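Local coordinates for protein putative aldehyde dehydrogenase (Burkholderia cenocepacia, PDB 4YWE) that probably oxidises aldehydes with NAD or NADP as acceptor, as other members of the aldehyde dehydrogenase family do, and binds calcium and magnesium ions, at residues 126-131 against 475-480; 230-235 against 240-245; 264-269 against 401-406. All coordinates share one frame; numbering follows the deposited sequence.

Contact 1 (126-131 against 475-480); sequences DKLHGE and GFTALK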
loop_
_atom_site.group_PDB
_atom_site.type_symbol
_atom_site.label_atom_id
_atom_site.label_comp_id
_atom_site.label_asym_id
_atom_site.label_seq_id
_atom_site.Cartn_x
_atom_site.Cartn_y
_atom_site.Cartn_z
ATOM N N ASP A 126 6.088 5.573 12.735
ATOM C CA ASP A 126 5.816 6.756 11.922
ATOM C C ASP A 126 5.702 6.430 10.434
ATOM O O ASP A 126 5.822 7.314 9.587
ATOM C CB ASP A 126 6.890 7.827 12.147
ATOM C CG ASP A 126 8.292 7.338 11.825
ATOM O OD1 ASP A 126 8.444 6.204 11.327
ATOM O OD2 ASP A 126 9.250 8.104 12.068
ATOM N N LYS A 127 5.469 5.160 10.123
ATOM C CA LYS A 127 5.316 4.733 8.738
ATOM C C LYS A 127 4.018 3.957 8.553
ATOM O O LYS A 127 3.804 3.308 7.528
ATOM C CB LYS A 127 6.521 3.899 8.305
ATOM C CG LYS A 127 7.820 4.686 8.384
ATOM C CD LYS A 127 9.037 3.812 8.220
ATOM C CE LYS A 127 10.281 4.569 8.642
ATOM N NZ LYS A 127 10.271 4.880 10.097
ATOM N N LEU A 128 3.155 4.033 9.560
ATOM C CA LEU A 128 1.810 3.483 9.463
ATOM C C LEU A 128 0.929 4.492 8.736
ATOM O O LEU A 128 0.442 5.453 9.334
ATOM C CB LEU A 128 1.251 3.161 10.852
ATOM C CG LEU A 128 -0.112 2.470 10.907
ATOM C CD1 LEU A 128 -0.101 1.208 10.062
ATOM C CD2 LEU A 128 -0.490 2.151 12.346
ATOM N N HIS A 129 0.739 4.272 7.439
ATOM C CA HIS A 129 0.086 5.255 6.582
ATOM C C HIS A 129 -1.400 4.989 6.384
ATOM O O HIS A 129 -1.830 3.840 6.284
ATOM C CB HIS A 129 0.771 5.299 5.214
ATOM C CG HIS A 129 2.223 5.657 5.273
ATOM N ND1 HIS A 129 3.114 5.311 4.282
ATOM C CD2 HIS A 129 2.936 6.333 6.205
ATOM C CE1 HIS A 129 4.317 5.756 4.600
ATOM N NE2 HIS A 129 4.237 6.380 5.761
ATOM N N GLY A 130 -2.176 6.065 6.322
ATOM C CA GLY A 130 -3.551 5.991 5.872
ATOM C C GLY A 130 -3.586 6.256 4.379
ATOM O O GLY A 130 -2.563 6.144 3.707
ATOM N N GLU A 131 -4.752 6.614 3.852
ATOM C CA GLU A 131 -4.879 6.834 2.415
ATOM C C GLU A 131 -5.653 8.101 2.070
ATOM O O GLU A 131 -6.364 8.665 2.905
ATOM C CB GLU A 131 -5.561 5.636 1.744
ATOM C CG GLU A 131 -4.810 4.318 1.860
ATOM C CD GLU A 131 -5.047 3.624 3.188
ATOM O OE1 GLU A 131 -6.159 3.758 3.740
ATOM O OE2 GLU A 131 -4.118 2.953 3.681
ATOM N N GLY A 475 -4.589 -4.211 13.119
ATOM C CA GLY A 475 -5.463 -4.766 14.135
ATOM C C GLY A 475 -5.496 -3.923 15.395
ATOM O O GLY A 475 -6.429 -4.020 16.193
ATOM N N PHE A 476 -4.474 -3.091 15.574
ATOM C CA PHE A 476 -4.380 -2.241 16.758
ATOM C C PHE A 476 -4.759 -0.794 16.455
ATOM O O PHE A 476 -4.564 0.094 17.288
ATOM C CB PHE A 476 -2.971 -2.302 17.352
ATOM C CG PHE A 476 -2.697 -3.559 18.126
ATOM C CD1 PHE A 476 -3.304 -3.777 19.352
ATOM C CD2 PHE A 476 -1.831 -4.522 17.633
ATOM C CE1 PHE A 476 -3.056 -4.932 20.069
ATOM C CE2 PHE A 476 -1.579 -5.678 18.346
ATOM C CZ PHE A 476 -2.191 -5.883 19.565
ATOM N N THR A 477 -5.295 -0.561 15.261
ATOM C CA THR A 477 -5.840 0.746 14.916
ATOM C C THR A 477 -7.238 0.598 14.325
ATOM O O THR A 477 -7.679 -0.510 14.023
ATOM C CB THR A 477 -4.945 1.514 13.910
ATOM O OG1 THR A 477 -4.804 0.756 12.702
ATOM C CG2 THR A 477 -3.569 1.791 14.509
ATOM N N ALA A 478 -7.933 1.723 14.181
ATOM C CA ALA A 478 -9.246 1.750 13.543
ATOM C C ALA A 478 -9.289 2.871 12.516
ATOM O O ALA A 478 -8.857 3.990 12.789
ATOM C CB ALA A 478 -10.342 1.929 14.574
ATOM N N LEU A 479 -9.812 2.569 11.332
ATOM C CA LEU A 479 -9.795 3.528 10.234
ATOM C C LEU A 479 -10.871 4.597 10.395
ATOM O O LEU A 479 -12.045 4.293 10.615
ATOM C CB LEU A 479 -9.973 2.812 8.894
ATOM C CG LEU A 479 -9.654 3.650 7.653
ATOM C CD1 LEU A 479 -8.160 3.918 7.565
ATOM C CD2 LEU A 479 -10.159 2.975 6.387
ATOM N N LYS A 480 -10.453 5.854 10.292
ATOM C CA LYS A 480 -11.380 6.975 10.253
ATOM C C LYS A 480 -11.309 7.640 8.885
ATOM O O LYS A 480 -10.227 7.986 8.413
ATOM C CB LYS A 480 -11.066 7.992 11.354
ATOM C CG LYS A 480 -11.858 9.290 11.226
ATOM C CD LYS A 480 -11.372 10.356 12.199
ATOM C CE LYS A 480 -11.757 10.025 13.631
ATOM N NZ LYS A 480 -11.255 11.053 14.586
#
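A small, largely apolar contact brings L128 and T477 together where two strands, 130-133 and 477-485, flank strand 139-155 in the same mixed sheet. Both of these strands pair antiparallel with 139-155, and segments 126-131 and 475-480 meet by side chains alone, with no hydrogen bond between them. L128 and T477 approach tip to tip, L128 CD2 lying 3.8 Å from T477 CG2. In T477 the hydroxyl sits between the backbone N and the carbonyl carbon (chi1 59°), which turns CG2 to the leucine while OG1 is held by L473 O. Farther along, E131 bends back through its chi2 of 82° until OE1 stands 4.3 Å from L479 CD1. This is a loose apposition of carboxylate and methyl; the charge of E131 is answered by R145, whose side chain T477 and L479 also touch. The backbone of E131 pairs with T143, and those of A478 and K480 with E146 and V144. F470 of a nearby loop touches L128, A174 of helix 160-174 lies against T477, and at G130 and E131 the sheet runs on antiparallel into a strand of the second subunit.

Contact 2 (230-235 against 240-245); sequences ISFTGS and KLVTQM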
loop_
_atom_site.group_PDB
_atom_site.type_symbol
_atom_site.label_atom_id
_atom_site.label_comp_id
_atom_site.label_asym_id
_atom_site.label_seq_id
_atom_site.Cartn_x
_atom_site.Cartn_y
_atom_site.Cartn_z
ATOM N N ILE A 230 -9.078 -6.030 22.599
ATOM C CA ILE A 230 -8.422 -7.069 23.380
ATOM C C ILE A 230 -7.579 -7.971 22.490
ATOM O O ILE A 230 -8.041 -8.454 21.455
ATOM C CB ILE A 230 -9.450 -7.904 24.170
ATOM C CG1 ILE A 230 -10.237 -7.012 25.132
ATOM C CG2 ILE A 230 -8.754 -9.023 24.933
ATOM C CD1 ILE A 230 -11.266 -7.760 25.953
ATOM N N SER A 231 -6.336 -8.192 22.904
ATOM C CA SER A 231 -5.455 -9.138 22.233
ATOM C C SER A 231 -5.310 -10.393 23.085
ATOM O O SER A 231 -4.649 -10.373 24.125
ATOM C CB SER A 231 -4.087 -8.508 21.966
ATOM O OG SER A 231 -3.192 -9.454 21.409
ATOM N N PHE A 232 -5.934 -11.483 22.648
ATOM C CA PHE A 232 -5.925 -12.717 23.423
ATOM C C PHE A 232 -5.044 -13.793 22.799
ATOM O O PHE A 232 -5.046 -13.990 21.583
ATOM C CB PHE A 232 -7.349 -13.256 23.595
ATOM C CG PHE A 232 -7.418 -14.549 24.365
ATOM C CD1 PHE A 232 -7.530 -14.541 25.745
ATOM C CD2 PHE A 232 -7.369 -15.771 23.710
ATOM C CE1 PHE A 232 -7.590 -15.725 26.458
ATOM C CE2 PHE A 232 -7.426 -16.957 24.415
ATOM C CZ PHE A 232 -7.541 -16.936 25.791
ATOM N N THR A 233 -4.306 -14.496 23.652
ATOM C CA THR A 233 -3.539 -15.665 23.241
ATOM C C THR A 233 -3.662 -16.751 24.303
ATOM O O THR A 233 -3.192 -16.583 25.428
ATOM C CB THR A 233 -2.053 -15.335 23.022
ATOM O OG1 THR A 233 -1.927 -14.317 22.022
ATOM C CG2 THR A 233 -1.298 -16.576 22.575
ATOM N N GLY A 234 -4.300 -17.860 23.944
ATOM C CA GLY A 234 -4.495 -18.954 24.876
ATOM C C GLY A 234 -5.347 -20.076 24.319
ATOM O O GLY A 234 -5.468 -20.230 23.105
ATOM N N SER A 235 -5.937 -20.864 25.213
ATOM C CA SER A 235 -6.776 -21.990 24.814
ATOM C C SER A 235 -8.040 -21.506 24.110
ATOM O O SER A 235 -8.539 -20.421 24.407
ATOM C CB SER A 235 -7.149 -22.836 26.032
ATOM O OG SER A 235 -7.998 -22.115 26.906
ATOM N N LYS A 240 -12.982 -18.281 23.684
ATOM C CA LYS A 240 -14.420 -18.194 23.462
ATOM C C LYS A 240 -15.080 -17.336 24.537
ATOM O O LYS A 240 -15.860 -16.435 24.233
ATOM C CB LYS A 240 -15.036 -19.593 23.447
ATOM C CG LYS A 240 -16.548 -19.618 23.329
ATOM C CD LYS A 240 -17.069 -21.039 23.466
ATOM C CE LYS A 240 -16.342 -21.982 22.517
ATOM N NZ LYS A 240 -16.803 -23.388 22.656
ATOM N N LEU A 241 -14.755 -17.624 25.794
ATOM C CA LEU A 241 -15.297 -16.884 26.929
ATOM C C LEU A 241 -14.935 -15.402 26.873
ATOM O O LEU A 241 -15.783 -14.540 27.095
ATOM C CB LEU A 241 -14.801 -17.486 28.248
ATOM C CG LEU A 241 -15.691 -18.522 28.940
ATOM C CD1 LEU A 241 -15.915 -19.738 28.057
ATOM C CD2 LEU A 241 -15.090 -18.930 30.276
ATOM N N VAL A 242 -13.671 -15.116 26.575
ATOM C CA VAL A 242 -13.183 -13.742 26.511
ATOM C C VAL A 242 -13.921 -12.966 25.424
ATOM O O VAL A 242 -14.303 -11.812 25.625
ATOM C CB VAL A 242 -11.659 -13.707 26.277
ATOM C CG1 VAL A 242 -11.190 -12.288 25.984
ATOM C CG2 VAL A 242 -10.926 -14.278 27.482
ATOM N N THR A 243 -14.129 -13.610 24.280
ATOM C CA THR A 243 -14.862 -12.999 23.178
ATOM C C THR A 243 -16.287 -12.664 23.605
ATOM O O THR A 243 -16.770 -11.552 23.383
ATOM C CB THR A 243 -14.904 -13.921 21.943
ATOM O OG1 THR A 243 -13.572 -14.163 21.475
ATOM C CG2 THR A 243 -15.720 -13.284 20.826
ATOM N N GLN A 244 -16.949 -13.632 24.228
ATOM C CA GLN A 244 -18.331 -13.462 24.657
ATOM C C GLN A 244 -18.449 -12.424 25.772
ATOM O O GLN A 244 -19.425 -11.678 25.828
ATOM C CB GLN A 244 -18.911 -14.805 25.105
ATOM C CG GLN A 244 -19.079 -15.801 23.963
ATOM C CD GLN A 244 -19.443 -17.192 24.440
ATOM O OE1 GLN A 244 -19.252 -17.532 25.608
ATOM N NE2 GLN A 244 -19.973 -18.008 23.534
ATOM N N MET A 245 -17.453 -12.373 26.651
ATOM C CA MET A 245 -17.442 -11.383 27.724
ATOM C C MET A 245 -17.280 -9.974 27.165
ATOM O O MET A 245 -17.958 -9.043 27.598
ATOM C CB MET A 245 -16.324 -11.674 28.729
ATOM C CG MET A 245 -16.615 -12.823 29.682
ATOM S SD MET A 245 -15.297 -13.058 30.889
ATOM C CE MET A 245 -15.825 -14.573 31.684
#
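Van der Waals packing of V242 against F232 and I230 joins helix 236-246 to strand 229-233, the first two elements of a beta-alpha-beta unit that continues into strand 253-256. The isopropyl group divides its two methyls between two strand residues. V242 CG2 approaches the F232 ring obliquely, 3.8 Å from both CD1 and CE1. The other methyl reaches down the strand, with V242 CG1 4.2 Å from CG2 of I230. F232 presents its ring with CG anti to the backbone N (chi1 179°); in V242 it is CG1 that stands anti to N (chi1 171°), which sends CG1 to I230 and CG2 to F232. I230 and F232 alternate along the strand, so both point to the helix, while S231 and T233 face the other way and bond to S167, E467 and R166. The F232 side chain lies about 6 Å from that of E256, a predicted active-site residue.

The polar bonds run along the helix and between the strand and its neighbours, not across the contact. The backbones of I230 and F232 bond to T254, and that of S231 to I154. Along the helix, Q244 N reaches K240 O at 3.0 Å and M245 N reaches L241 O at 2.8 Å. S235, two residues past the strand end, is the N-cap of the helix, its hydroxyl capping the first turn and also bonding to T238 OG1. On the outer surface of the helix, K240 forms a salt bridge with E248 of the third subunit, and Q244 NE2 donates to the backbone O of Q244 of the third subunit.

All three touching residues are buried, and the fit between helix and strand therefore rests on the shapes of the valine, isoleucine and phenylalanine side chains.

Contact 3 (264-269 against 401-406); sequences IVFADA and VDEDEA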
loop_
_atom_site.group_PDB
_atom_site.type_symbol
_atom_site.label_atom_id
_atom_site.label_comp_id
_atom_site.label_asym_id
_atom_site.label_seq_id
_atom_site.Cartn_x
_atom_site.Cartn_y
_atom_site.Cartn_z
ATOM N N ILE A 264 4.679 -31.584 6.317
ATOM C CA ILE A 264 4.417 -32.416 5.146
ATOM C C ILE A 264 5.717 -32.741 4.415
ATOM O O ILE A 264 6.365 -31.853 3.861
ATOM C CB ILE A 264 3.413 -31.736 4.198
ATOM C CG1 ILE A 264 2.177 -31.277 4.973
ATOM C CG2 ILE A 264 3.018 -32.681 3.073
ATOM C CD1 ILE A 264 1.238 -30.405 4.166
ATOM N N VAL A 265 6.088 -34.020 4.410
ATOM C CA VAL A 265 7.345 -34.448 3.804
ATOM C C VAL A 265 7.109 -35.360 2.602
ATOM O O VAL A 265 6.420 -36.376 2.707
ATOM C CB VAL A 265 8.241 -35.157 4.836
ATOM C CG1 VAL A 265 9.597 -35.476 4.225
ATOM C CG2 VAL A 265 8.401 -34.300 6.082
ATOM N N PHE A 266 7.695 -34.996 1.464
ATOM C CA PHE A 266 7.595 -35.805 0.251
ATOM C C PHE A 266 8.866 -36.616 0.024
ATOM O O PHE A 266 9.894 -36.363 0.650
ATOM C CB PHE A 266 7.315 -34.921 -0.964
ATOM C CG PHE A 266 5.924 -34.363 -0.993
ATOM C CD1 PHE A 266 5.600 -33.239 -0.254
ATOM C CD2 PHE A 266 4.938 -34.965 -1.757
ATOM C CE1 PHE A 266 4.321 -32.728 -0.274
ATOM C CE2 PHE A 266 3.656 -34.457 -1.784
ATOM C CZ PHE A 266 3.345 -33.337 -1.042
ATOM N N ALA A 267 8.786 -37.584 -0.885
ATOM C CA ALA A 267 9.891 -38.502 -1.146
ATOM C C ALA A 267 11.117 -37.800 -1.726
ATOM O O ALA A 267 12.234 -38.306 -1.622
ATOM C CB ALA A 267 9.436 -39.617 -2.083
ATOM N N ASP A 268 10.910 -36.638 -2.336
ATOM C CA ASP A 268 12.003 -35.915 -2.976
ATOM C C ASP A 268 12.595 -34.841 -2.066
ATOM O O ASP A 268 13.351 -33.987 -2.520
ATOM C CB ASP A 268 11.524 -35.278 -4.284
ATOM C CG ASP A 268 10.545 -34.140 -4.059
ATOM O OD1 ASP A 268 9.882 -34.114 -3.000
ATOM O OD2 ASP A 268 10.438 -33.268 -4.947
ATOM N N ALA A 269 12.252 -34.889 -0.783
ATOM C CA ALA A 269 12.700 -33.867 0.158
ATOM C C ALA A 269 14.107 -34.150 0.675
ATOM O O ALA A 269 14.565 -35.292 0.675
ATOM C CB ALA A 269 11.725 -33.754 1.322
ATOM N N VAL A 401 -0.537 -40.913 0.448
ATOM C CA VAL A 401 -0.213 -41.475 -0.858
ATOM C C VAL A 401 0.114 -40.385 -1.881
ATOM O O VAL A 401 1.031 -40.545 -2.688
ATOM C CB VAL A 401 -1.359 -42.389 -1.366
ATOM C CG1 VAL A 401 -2.683 -41.638 -1.417
ATOM C CG2 VAL A 401 -1.015 -42.983 -2.727
ATOM N N ASP A 402 -0.618 -39.275 -1.842
ATOM C CA ASP A 402 -0.439 -38.218 -2.834
ATOM C C ASP A 402 -0.681 -36.826 -2.253
ATOM O O ASP A 402 -0.931 -36.680 -1.058
ATOM C CB ASP A 402 -1.365 -38.452 -4.033
ATOM C CG ASP A 402 -2.825 -38.613 -3.630
ATOM O OD1 ASP A 402 -3.215 -38.141 -2.541
ATOM O OD2 ASP A 402 -3.589 -39.214 -4.415
ATOM N N GLU A 403 -0.613 -35.813 -3.113
ATOM C CA GLU A 403 -0.825 -34.429 -2.698
ATOM C C GLU A 403 -2.230 -34.220 -2.142
ATOM O O GLU A 403 -2.413 -33.514 -1.151
ATOM C CB GLU A 403 -0.584 -33.469 -3.866
ATOM C CG GLU A 403 0.854 -33.418 -4.356
ATOM C CD GLU A 403 1.076 -32.332 -5.393
ATOM O OE1 GLU A 403 0.228 -31.420 -5.494
ATOM O OE2 GLU A 403 2.100 -32.390 -6.107
ATOM N N ASP A 404 -3.216 -34.837 -2.786
ATOM C CA ASP A 404 -4.609 -34.697 -2.377
ATOM C C ASP A 404 -4.845 -35.183 -0.949
ATOM O O ASP A 404 -5.515 -34.508 -0.167
ATOM C CB ASP A 404 -5.529 -35.450 -3.342
ATOM C CG ASP A 404 -5.692 -34.733 -4.670
ATOM O OD1 ASP A 404 -5.292 -33.552 -4.764
ATOM O OD2 ASP A 404 -6.229 -35.346 -5.616
ATOM N N GLU A 405 -4.301 -36.346 -0.605
ATOM C CA GLU A 405 -4.479 -36.872 0.745
ATOM C C GLU A 405 -3.699 -36.041 1.758
ATOM O O GLU A 405 -4.145 -35.853 2.888
ATOM C CB GLU A 405 -4.053 -38.339 0.836
ATOM C CG GLU A 405 -4.426 -38.971 2.175
ATOM C CD GLU A 405 -4.058 -40.437 2.273
ATOM O OE1 GLU A 405 -3.051 -40.846 1.662
ATOM O OE2 GLU A 405 -4.779 -41.182 2.970
ATOM N N ALA A 406 -2.535 -35.545 1.349
ATOM C CA ALA A 406 -1.732 -34.683 2.209
ATOM C C ALA A 406 -2.531 -33.446 2.605
ATOM O O ALA A 406 -2.541 -33.053 3.770
ATOM C CB ALA A 406 -0.440 -34.286 1.514
#
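Helix 403-410, the connection from strand 394-400 to strand 418-422, packs through A406 and E403 on I264 of strand 261-265 and on F266 just beyond its end. All three strands run parallel in one mixed sheet, and the helix crosses over one side of it. A406, whose side chain points at the strand, sets CB 4.1 Å from I264 CG2, a branch that lies anti to the backbone N. At the first turn of the helix the aliphatic part of E403 meets the phenyl ring: E403 CG is 3.9 Å from F266 CE2 and 4.1 Å from CZ of the same ring. Beyond CG the chain is extended and carries the carboxylate away from the ring; the two side chains cross at about a right angle, with the planes 85° apart. E403 OE2 is gripped by both R431 and R428, so the glutamate is apolar where it touches F266 and ion-paired at its end. F400 meets the F266 ring edge-to-face.

Two side-chain to backbone bonds hold the start of the helix. D402, at the N-cap, accepts E405 N on OD1 at 2.9 Å. E405 OE1 in turn accepts from V401 N at 2.8 Å. F266 to A269 form a type I beta turn. The helix joins parallel strands 394-400 and 418-422 as a beta-alpha-beta crossover and packs on 261-265, which lies between them, as in alpha/beta domains such as those of aldehyde dehydrogenases.

In the fold
Contact 1 spans most of the chain, and the other two are nested in its loop, contact 2 closing before contact 3 opens. Contacts 1 and 2 share the sheet built round strand 139-155; their centres lie 24 Å apart, and they touch where F476 CZ packs 4.0 Å from S231 CB. Both also reach the third subunit, which links this sheet to the tetrameric assembly. Contact 3 belongs to the other mixed sheet, with its centre about 41 Å from that of contact 1 and 36 Å from that of contact 2, and no other chain of the assembly touches its two segments. The three thus sample two separate sheets of one family fold.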